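HpcE (Thermus thermophilus, PDB 1WZO) probably catalyses the isomerisation of 2-hydroxyhepta-2,4-diene-1,7-dioate, as a member of the fumarylacetoacetate hydrolase family. Local coordinates at residues L39-G44 / L152-F157; G48-Y53 / A69-P74; D168-A173 / R229-G234; G225-L230 / A237-I242. One frame throughout, in Å; residues are numbered along the deposited sequence.

Contact 1 (L39-G44 / L152-F157); sequences LPFTPG and LPLGPF
The proline-rich loop between strand 36-37 and strand 46-50 meets strand 152-159 at a bend, with Pro40 laid against the corner that the strand turns at Pro156. No hydrogen bond crosses here; shape does the work. Pro40 approaches with one side of its ring, CB lying 3.6 Å from Pro156 O, while CD stands 3.8 Å from Leu154 O, and two backbone carbonyl oxygens thus touch the same pyrrolidine. A cis peptide precedes Pro156, consistent with the bend. Gly155 suits the site twice over: its backbone angles would press a side chain onto the preceding carbonyl, and a CB would also come close to Pro40 CD.

Leu154 carries the other half of the contact. Its first torsion (chi1 -172°) sets CG anti to the backbone N, and beyond it Leu154 CD2 lies 4.0 Å from Pro43 CG and 4.2 Å from Phe41 CZ. The Phe41 ring meets this methyl obliquely, the two side chains crossing at about a right angle. Leu39 crosses Leu154 in the same manner nearer the backbone, its CD2 4.2 Å from Leu154 CB.

Leu78 of strand 78-79 touches Leu39, Pro43 and Leu154 together, and strand 120-131 adds Thr124 and Ala126 against Leu154. Pro153 and Pro156 rest on Leu238 of strand 237-244.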
# COMPACT_ATOMS: atom_id res chain seq x y z
N LEU B 39 -10.62 5.50 10.72
CA LEU B 39 -11.30 5.91 9.51
C LEU B 39 -12.01 4.65 9.01
O LEU B 39 -11.47 3.55 9.11
CB LEU B 39 -10.29 6.40 8.46
CG LEU B 39 -9.50 7.66 8.82
CD1 LEU B 39 -8.39 7.89 7.78
CD2 LEU B 39 -10.43 8.86 8.88
N PRO B 40 -13.24 4.79 8.48
CA PRO B 40 -13.98 3.63 7.98
C PRO B 40 -13.33 2.92 6.80
O PRO B 40 -13.70 1.79 6.47
CB PRO B 40 -15.36 4.22 7.64
CG PRO B 40 -15.06 5.65 7.34
CD PRO B 40 -14.07 6.01 8.42
N PHE B 41 -12.36 3.57 6.17
CA PHE B 41 -11.64 2.99 5.04
C PHE B 41 -10.42 3.88 4.81
O PHE B 41 -10.27 4.92 5.45
CB PHE B 41 -12.54 2.95 3.79
CG PHE B 41 -12.95 4.31 3.29
CD1 PHE B 41 -12.19 4.98 2.33
CD2 PHE B 41 -14.08 4.95 3.81
CE1 PHE B 41 -12.55 6.26 1.90
CE2 PHE B 41 -14.44 6.23 3.39
CZ PHE B 41 -13.67 6.89 2.43
N THR B 42 -9.53 3.46 3.92
CA THR B 42 -8.35 4.25 3.63
C THR B 42 -8.59 5.02 2.33
O THR B 42 -8.59 4.44 1.25
CB THR B 42 -7.09 3.37 3.49
OG1 THR B 42 -6.88 2.66 4.72
CG2 THR B 42 -5.86 4.22 3.20
N PRO B 43 -8.81 6.34 2.44
CA PRO B 43 -9.06 7.17 1.26
C PRO B 43 -7.88 7.27 0.30
O PRO B 43 -6.72 7.20 0.72
CB PRO B 43 -9.40 8.54 1.86
CG PRO B 43 -9.88 8.23 3.24
CD PRO B 43 -8.95 7.13 3.68
N GLY B 44 -8.20 7.39 -0.98
CA GLY B 44 -7.18 7.58 -1.99
C GLY B 44 -7.09 9.09 -2.01
O GLY B 44 -6.89 9.70 -0.96
N LEU B 152 -9.56 17.30 8.53
CA LEU B 152 -10.59 16.56 7.81
C LEU B 152 -11.16 15.36 8.56
O LEU B 152 -10.88 14.21 8.22
CB LEU B 152 -10.11 16.11 6.41
CG LEU B 152 -11.22 15.46 5.57
CD1 LEU B 152 -12.43 16.40 5.51
CD2 LEU B 152 -10.72 15.15 4.15
N PRO B 153 -11.92 15.62 9.63
CA PRO B 153 -12.50 14.49 10.35
C PRO B 153 -13.34 13.76 9.29
O PRO B 153 -13.93 14.41 8.42
CB PRO B 153 -13.35 15.17 11.41
CG PRO B 153 -12.50 16.37 11.78
CD PRO B 153 -12.02 16.87 10.42
N LEU B 154 -13.39 12.44 9.34
CA LEU B 154 -14.15 11.70 8.34
C LEU B 154 -14.72 10.42 8.94
O LEU B 154 -13.99 9.63 9.54
CB LEU B 154 -13.26 11.35 7.14
CG LEU B 154 -13.94 10.73 5.91
CD1 LEU B 154 -14.68 11.81 5.15
CD2 LEU B 154 -12.91 10.07 5.00
N GLY B 155 -16.03 10.23 8.77
CA GLY B 155 -16.67 9.04 9.30
C GLY B 155 -17.98 9.36 10.00
O GLY B 155 -18.63 10.35 9.68
N PRO B 156 -18.38 8.54 10.98
CA PRO B 156 -17.63 7.35 11.41
C PRO B 156 -17.84 6.12 10.55
O PRO B 156 -17.13 5.12 10.69
CB PRO B 156 -18.11 7.15 12.85
CG PRO B 156 -19.53 7.63 12.79
CD PRO B 156 -19.42 8.89 11.97
N PHE B 157 -18.81 6.18 9.63
CA PHE B 157 -19.11 5.01 8.81
C PHE B 157 -19.01 5.19 7.30
O PHE B 157 -19.07 6.30 6.77
CB PHE B 157 -20.53 4.52 9.09
CG PHE B 157 -20.89 4.45 10.54
CD1 PHE B 157 -21.79 5.35 11.09
CD2 PHE B 157 -20.32 3.47 11.35
CE1 PHE B 157 -22.13 5.28 12.44
CE2 PHE B 157 -20.66 3.40 12.70
CZ PHE B 157 -21.57 4.30 13.24

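Contact 2 (G48-Y53 / A69-P74)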
# COMPACT_ATOMS: atom_id res chain seq x y z
N GLY B 48 -12.47 18.47 -3.05
CA GLY B 48 -13.63 19.15 -2.51
C GLY B 48 -14.08 20.18 -3.52
O GLY B 48 -13.37 20.45 -4.50
N VAL B 49 -15.27 20.76 -3.31
CA VAL B 49 -15.78 21.77 -4.23
C VAL B 49 -16.15 22.97 -3.38
O VAL B 49 -16.85 22.84 -2.38
CB VAL B 49 -17.04 21.28 -4.97
CG1 VAL B 49 -17.42 22.26 -6.07
CG2 VAL B 49 -16.78 19.90 -5.55
N ALA B 50 -15.67 24.15 -3.77
CA ALA B 50 -15.96 25.36 -3.03
C ALA B 50 -17.20 26.01 -3.62
O ALA B 50 -17.54 25.78 -4.79
CB ALA B 50 -14.78 26.32 -3.09
N LEU B 51 -17.88 26.82 -2.82
CA LEU B 51 -19.08 27.53 -3.27
C LEU B 51 -20.05 26.64 -4.04
O LEU B 51 -20.39 26.93 -5.19
CB LEU B 51 -18.68 28.71 -4.16
CG LEU B 51 -17.65 29.71 -3.63
CD1 LEU B 51 -17.48 30.84 -4.64
CD2 LEU B 51 -18.10 30.27 -2.28
N ASN B 52 -20.49 25.55 -3.42
CA ASN B 52 -21.42 24.64 -4.07
C ASN B 52 -22.83 24.69 -3.48
O ASN B 52 -23.66 23.82 -3.76
CB ASN B 52 -20.90 23.20 -4.03
CG ASN B 52 -21.63 22.30 -5.02
OD1 ASN B 52 -21.88 22.70 -6.15
ND2 ASN B 52 -21.95 21.08 -4.60
N TYR B 53 -23.10 25.70 -2.66
CA TYR B 53 -24.43 25.85 -2.07
C TYR B 53 -24.93 27.28 -2.17
O TYR B 53 -24.13 28.22 -2.20
CB TYR B 53 -24.45 25.43 -0.59
CG TYR B 53 -24.56 23.94 -0.37
CD1 TYR B 53 -23.43 23.12 -0.40
CD2 TYR B 53 -25.80 23.34 -0.13
CE1 TYR B 53 -23.53 21.75 -0.19
CE2 TYR B 53 -25.91 21.96 0.07
CZ TYR B 53 -24.77 21.17 0.04
OH TYR B 53 -24.87 19.81 0.23
N ALA B 69 -15.52 24.71 -8.58
CA ALA B 69 -14.27 25.23 -8.03
C ALA B 69 -13.65 24.14 -7.16
O ALA B 69 -13.85 24.11 -5.94
CB ALA B 69 -14.55 26.48 -7.21
N LEU B 70 -12.89 23.25 -7.79
CA LEU B 70 -12.27 22.11 -7.11
C LEU B 70 -11.00 22.43 -6.33
O LEU B 70 -10.21 23.29 -6.73
CB LEU B 70 -11.94 21.03 -8.14
CG LEU B 70 -13.00 20.51 -9.10
CD1 LEU B 70 -12.33 19.62 -10.14
CD2 LEU B 70 -14.06 19.72 -8.34
N PHE B 71 -10.81 21.72 -5.22
CA PHE B 71 -9.61 21.87 -4.41
C PHE B 71 -9.26 20.53 -3.77
O PHE B 71 -10.07 19.60 -3.74
CB PHE B 71 -9.76 22.95 -3.33
CG PHE B 71 -10.78 22.62 -2.27
CD1 PHE B 71 -12.11 22.97 -2.44
CD2 PHE B 71 -10.39 22.00 -1.09
CE1 PHE B 71 -13.05 22.70 -1.45
CE2 PHE B 71 -11.32 21.72 -0.10
CZ PHE B 71 -12.65 22.08 -0.28
N TRP B 72 -8.05 20.45 -3.23
CA TRP B 72 -7.53 19.23 -2.64
C TRP B 72 -7.42 19.24 -1.12
O TRP B 72 -7.21 20.29 -0.51
CB TRP B 72 -6.16 18.96 -3.26
CG TRP B 72 -5.32 17.89 -2.61
CD1 TRP B 72 -5.54 16.54 -2.64
CD2 TRP B 72 -4.06 18.07 -1.95
NE1 TRP B 72 -4.49 15.88 -2.05
CE2 TRP B 72 -3.57 16.79 -1.62
CE3 TRP B 72 -3.30 19.20 -1.62
CZ2 TRP B 72 -2.35 16.60 -0.97
CZ3 TRP B 72 -2.08 19.01 -0.97
CH2 TRP B 72 -1.62 17.72 -0.65
N LYS B 73 -7.58 18.07 -0.51
CA LYS B 73 -7.42 17.89 0.93
C LYS B 73 -6.43 16.73 1.05
O LYS B 73 -6.70 15.63 0.55
CB LYS B 73 -8.73 17.53 1.63
CG LYS B 73 -9.77 18.65 1.72
CD LYS B 73 -9.47 19.73 2.78
CE LYS B 73 -9.77 19.25 4.21
NZ LYS B 73 -9.94 20.40 5.18
N PRO B 74 -5.27 16.95 1.67
CA PRO B 74 -4.25 15.91 1.84
C PRO B 74 -4.71 14.80 2.78
O PRO B 74 -5.48 15.05 3.70
CB PRO B 74 -3.05 16.67 2.39
CG PRO B 74 -3.69 17.74 3.19
CD PRO B 74 -4.82 18.21 2.31
O HOH W 1 -17.94 25.59 -7.37
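Gly48 O is approached by two neighbouring residues of the facing strand: Phe71 N donates to it at 2.9 Å, and Leu70 CA brings a weaker C-H contact at 3.3 Å. The return bond, Gly48 N to Phe71 O, is shorter at 2.7 Å and nearly straight, so Gly48 and Phe71 form a complete antiparallel hydrogen-bonded pair.

That pair is also held through a ring. With its CG set between the backbone N and the carbonyl carbon (chi1 66°), Phe71 folds back across the partner strand, and Gly48 CA lies over one ring face, 3.9 Å from the centroid and displaced toward the rim. A side chain on Gly48 would collide with Phe71 CZ; the missing CB is what admits the ring. Ala50 N sits at the ring edge, near its plane, and donates to Ala69 O at 2.8 Å. The matching bond is not made directly: a water accepts from Ala69 N and donates to Ala50 O at 2.6 Å, bridging the two.

On the other face Val49 and Leu70 point the same way, CG2 of Val49 to CD2 of Leu70 at 3.9 Å, toward Leu195, Phe198 and Ile199 of helix 192-200. Trp72 stacks on Trp72 of the second subunit, bringing the strand to the interface between the two chains. Strands 46-50 and 69-73 thus form an antiparallel pair within the fumarylacetoacetate hydrolase family region, in which a glycine gives room for a cross-strand aromatic ring.

Contact 3 (D168-A173 / R229-G234); sequences DLWLRA and RLEIEG
Trp170 lies flat against the side chain of Glu233, whose CB stands 3.5 Å from the centroid of the five-membered ring, almost on its normal. The two side chains cross at about a right angle, yet the carboxylate and indole planes are only 11° apart. From this position Glu233 OE1 accepts Trp170 N at 3.0 Å with its anti lone pair, while Glu233 N returns a bond to Trp170 O. The opposite indole face carries Arg172, its guanidinium centred over CD2, and NH1 reaches Glu231 OE1 through a water. An alanine in place of Trp170 would probably leave the Glu233 methylenes and the Arg172 guanidinium without the flat surface between them, and the guanidinium freer to move.

Farther along, Arg172 and Glu231 form a hydrogen-bonded pair, with Arg172 N to Glu231 O and Glu231 N to Arg172 O both at 2.8 Å. On the other face Leu171 and Ile232 run side by side, Leu171 CD2 3.6 Å from Ile232 CD1, and Ala173 meets Leu230. This apolar face packs on strands 94-104 and 120-131 through Tyr96, Val98 and Ile125, and strand 178-184 borders strand 170-175 on its other edge.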
# COMPACT_ATOMS: atom_id res chain seq x y z
N ASP B 168 -31.02 14.33 -1.49
CA ASP B 168 -32.18 14.45 -0.62
C ASP B 168 -31.84 14.03 0.82
O ASP B 168 -32.42 13.08 1.36
CB ASP B 168 -33.32 13.59 -1.19
CG ASP B 168 -34.64 13.82 -0.48
OD1 ASP B 168 -35.04 14.98 -0.31
OD2 ASP B 168 -35.28 12.81 -0.10
N LEU B 169 -30.89 14.74 1.43
CA LEU B 169 -30.46 14.45 2.80
C LEU B 169 -30.30 15.74 3.59
O LEU B 169 -29.80 16.73 3.07
CB LEU B 169 -29.11 13.71 2.78
CG LEU B 169 -28.97 12.39 2.01
CD1 LEU B 169 -27.50 11.97 2.00
CD2 LEU B 169 -29.82 11.32 2.65
N TRP B 170 -30.72 15.74 4.86
CA TRP B 170 -30.54 16.94 5.66
C TRP B 170 -29.14 16.94 6.28
O TRP B 170 -28.55 15.88 6.49
CB TRP B 170 -31.60 17.06 6.77
CG TRP B 170 -31.79 15.86 7.68
CD1 TRP B 170 -32.86 15.01 7.68
CD2 TRP B 170 -30.94 15.43 8.75
NE1 TRP B 170 -32.73 14.08 8.69
CE2 TRP B 170 -31.56 14.31 9.36
CE3 TRP B 170 -29.71 15.88 9.26
CZ2 TRP B 170 -31.00 13.64 10.45
CZ3 TRP B 170 -29.15 15.21 10.35
CH2 TRP B 170 -29.80 14.10 10.93
N LEU B 171 -28.63 18.14 6.54
CA LEU B 171 -27.31 18.32 7.13
C LEU B 171 -27.46 19.10 8.43
O LEU B 171 -28.19 20.09 8.49
CB LEU B 171 -26.41 19.13 6.19
CG LEU B 171 -26.24 18.64 4.76
CD1 LEU B 171 -25.59 19.73 3.92
CD2 LEU B 171 -25.41 17.37 4.74
N ARG B 172 -26.75 18.67 9.47
CA ARG B 172 -26.80 19.36 10.75
C ARG B 172 -25.44 19.38 11.42
O ARG B 172 -24.65 18.45 11.29
CB ARG B 172 -27.82 18.69 11.67
CG ARG B 172 -29.25 18.90 11.22
CD ARG B 172 -30.21 18.03 11.99
NE ARG B 172 -31.56 18.13 11.43
CZ ARG B 172 -32.54 17.27 11.68
NH1 ARG B 172 -32.33 16.23 12.48
NH2 ARG B 172 -33.73 17.44 11.11
N ALA B 173 -25.18 20.46 12.15
CA ALA B 173 -23.93 20.61 12.87
C ALA B 173 -24.21 21.19 14.25
O ALA B 173 -24.97 22.15 14.39
CB ALA B 173 -22.98 21.52 12.11
N ARG B 229 -20.07 18.18 16.55
CA ARG B 229 -20.81 16.97 16.22
C ARG B 229 -21.60 17.24 14.95
O ARG B 229 -22.57 18.01 14.95
CB ARG B 229 -21.77 16.57 17.35
CG ARG B 229 -22.38 15.19 17.14
CD ARG B 229 -23.38 14.86 18.24
NE ARG B 229 -24.59 15.67 18.12
CZ ARG B 229 -25.26 16.17 19.16
NH1 ARG B 229 -24.83 15.95 20.40
NH2 ARG B 229 -26.37 16.88 18.97
N LEU B 230 -21.17 16.61 13.87
CA LEU B 230 -21.82 16.77 12.58
C LEU B 230 -22.69 15.56 12.29
O LEU B 230 -22.30 14.42 12.54
CB LEU B 230 -20.77 16.96 11.48
CG LEU B 230 -20.21 18.37 11.29
CD1 LEU B 230 -19.75 18.95 12.62
CD2 LEU B 230 -19.06 18.32 10.29
N GLU B 231 -23.87 15.82 11.74
CA GLU B 231 -24.80 14.75 11.42
C GLU B 231 -25.41 14.93 10.04
O GLU B 231 -25.67 16.05 9.60
CB GLU B 231 -25.93 14.69 12.47
CG GLU B 231 -25.48 14.21 13.84
CD GLU B 231 -26.61 14.27 14.88
OE1 GLU B 231 -27.76 13.93 14.53
OE2 GLU B 231 -26.34 14.64 16.03
N ILE B 232 -25.59 13.82 9.34
CA ILE B 232 -26.20 13.83 8.03
C ILE B 232 -27.21 12.69 8.02
O ILE B 232 -26.92 11.59 8.49
CB ILE B 232 -25.18 13.60 6.89
CG1 ILE B 232 -24.15 14.74 6.87
CG2 ILE B 232 -25.91 13.55 5.56
CD1 ILE B 232 -23.20 14.69 5.68
N GLU B 233 -28.39 12.97 7.49
CA GLU B 233 -29.47 12.00 7.42
C GLU B 233 -29.01 10.59 7.05
O GLU B 233 -28.51 10.36 5.95
CB GLU B 233 -30.52 12.48 6.41
CG GLU B 233 -31.87 11.78 6.52
CD GLU B 233 -32.89 12.33 5.54
OE1 GLU B 233 -32.66 13.44 5.01
OE2 GLU B 233 -33.92 11.67 5.32
N GLY B 234 -29.19 9.66 7.99
CA GLY B 234 -28.82 8.27 7.76
C GLY B 234 -27.35 7.89 7.85
O GLY B 234 -27.02 6.71 7.73
O HOH W 2 -34.57 11.72 2.78
O HOH W 3 -30.36 15.51 14.34

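Contact 4 (G225-L230 / A237-I242); sequences GDVMRL and ALENPI
Met228 and Ile242 make the close-packed side of this strand pair. Their side chains cross at about a right angle, Met228 CE lying 3.6 Å from Ile242 CG1 and Met228 SD 3.7 Å from Ile242 CD1; the Met228 chain is bent at its third torsion (chi3 -67°), which turns CE toward the partner strand. The same methyl comes near Asn240 O. An alanine in place of Met228 would probably leave a gap beside Ile242 CG1 and CD1, where the thioether and its methyl now lie.

The backbone is bonded here as well. Met228 O receives Asn240 N at 2.7 Å, and Glu239 CA also approaches it, at 3.0 Å. Asn240 ND2 turns to the carbonyls of Pro80 and Gly83.

On the more exposed face the contact is slacker. Val227 CG1 leans on the stem of Glu239, 3.7 Å from CG, and Pro241 CB is 4.2 Å from Val227 CG2. Arg229 and Glu239 bear opposite charges but do not pair, NH1 of Arg229 standing 5.1 Å from OE1 of Glu239: the arginine bonds weakly to Glu231 within a salt bridge and meets Tyr174 by a cation-pi contact, and the glutamate takes Lys82. Six backbone bonds, from Gly225 N with Ile242 O to the reciprocal pair of Leu230 and Leu238, tie the strands together as an antiparallel beta hairpin.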
# COMPACT_ATOMS: atom_id res chain seq x y z
N GLY B 225 -11.49 23.83 22.71
CA GLY B 225 -12.39 23.37 23.75
C GLY B 225 -13.75 22.95 23.24
O GLY B 225 -14.44 22.16 23.89
N ASP B 226 -14.15 23.46 22.08
CA ASP B 226 -15.45 23.10 21.52
C ASP B 226 -15.48 21.65 21.07
O ASP B 226 -14.45 21.08 20.69
CB ASP B 226 -15.80 23.98 20.32
CG ASP B 226 -16.09 25.41 20.70
OD1 ASP B 226 -16.40 25.66 21.89
OD2 ASP B 226 -16.01 26.29 19.81
N VAL B 227 -16.67 21.05 21.11
CA VAL B 227 -16.87 19.68 20.68
C VAL B 227 -17.81 19.76 19.49
O VAL B 227 -18.98 20.14 19.62
CB VAL B 227 -17.50 18.81 21.79
CG1 VAL B 227 -17.76 17.41 21.27
CG2 VAL B 227 -16.56 18.75 22.99
N MET B 228 -17.30 19.42 18.31
CA MET B 228 -18.11 19.47 17.10
C MET B 228 -18.77 18.14 16.81
O MET B 228 -18.12 17.09 16.85
CB MET B 228 -17.23 19.88 15.91
CG MET B 228 -16.52 21.21 16.08
SD MET B 228 -15.34 21.54 14.74
CE MET B 228 -14.14 20.26 15.07
N ARG B 229 -20.07 18.18 16.55
CA ARG B 229 -20.81 16.97 16.22
C ARG B 229 -21.60 17.24 14.95
O ARG B 229 -22.57 18.01 14.95
CB ARG B 229 -21.77 16.57 17.35
CG ARG B 229 -22.38 15.19 17.14
CD ARG B 229 -23.38 14.86 18.24
NE ARG B 229 -24.59 15.67 18.12
CZ ARG B 229 -25.26 16.17 19.16
NH1 ARG B 229 -24.83 15.95 20.40
NH2 ARG B 229 -26.37 16.88 18.97
N LEU B 230 -21.17 16.61 13.87
CA LEU B 230 -21.82 16.77 12.58
C LEU B 230 -22.69 15.56 12.29
O LEU B 230 -22.30 14.42 12.54
CB LEU B 230 -20.77 16.96 11.48
CG LEU B 230 -20.21 18.37 11.29
CD1 LEU B 230 -19.75 18.95 12.62
CD2 LEU B 230 -19.06 18.32 10.29
N ALA B 237 -23.36 10.18 13.34
CA ALA B 237 -22.83 11.42 13.86
C ALA B 237 -21.31 11.36 14.02
O ALA B 237 -20.77 10.40 14.59
CB ALA B 237 -23.48 11.75 15.21
N LEU B 238 -20.63 12.37 13.49
CA LEU B 238 -19.17 12.47 13.55
C LEU B 238 -18.85 13.54 14.58
O LEU B 238 -19.20 14.71 14.41
CB LEU B 238 -18.63 12.88 12.18
CG LEU B 238 -17.13 13.15 12.00
CD1 LEU B 238 -16.32 11.88 12.25
CD2 LEU B 238 -16.88 13.66 10.58
N GLU B 239 -18.17 13.14 15.65
CA GLU B 239 -17.85 14.06 16.73
C GLU B 239 -16.36 14.24 17.00
O GLU B 239 -15.61 13.27 17.14
CB GLU B 239 -18.55 13.60 18.00
CG GLU B 239 -18.18 14.39 19.24
CD GLU B 239 -18.88 13.86 20.47
OE1 GLU B 239 -20.07 14.18 20.66
OE2 GLU B 239 -18.23 13.11 21.24
N ASN B 240 -15.94 15.50 17.08
CA ASN B 240 -14.54 15.81 17.35
C ASN B 240 -14.33 17.05 18.21
O ASN B 240 -14.89 18.11 17.94
CB ASN B 240 -13.75 16.02 16.05
CG ASN B 240 -13.86 14.86 15.10
OD1 ASN B 240 -14.76 14.80 14.28
ND2 ASN B 240 -12.93 13.92 15.22
N PRO B 241 -13.52 16.91 19.26
CA PRO B 241 -13.24 18.05 20.13
C PRO B 241 -12.05 18.80 19.52
O PRO B 241 -11.36 18.26 18.65
CB PRO B 241 -12.90 17.39 21.46
CG PRO B 241 -12.25 16.11 21.05
CD PRO B 241 -13.10 15.64 19.89
N ILE B 242 -11.84 20.03 19.96
CA ILE B 242 -10.75 20.86 19.45
C ILE B 242 -9.80 21.23 20.58
O ILE B 242 -10.23 21.58 21.68
CB ILE B 242 -11.29 22.16 18.84
CG1 ILE B 242 -12.32 21.84 17.77
CG2 ILE B 242 -10.14 22.98 18.28
CD1 ILE B 242 -13.03 23.06 17.24

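Overall arrangement
Contacts 3 and 4 are successive steps across one mixed sheet: strand 227-232 pairs with 170-175 on one side and 237-244 on the other, and the contact centres lie about 14 Å apart. Contact 1, its centre about 15 Å from that of contact 4, touches that hairpin and joins it to strand 152-159 of the other strand system. Contact 2 shares that second system, its centre about 17 Å from that of contact 1, with Lys73 meeting Leu152. Along the chain, contact 2 falls between the two segments of contact 1, while contacts 3 and 4 follow later. The chain thus ties an early loop to its central strands, and contact 2 carries the fold to the subunit interface.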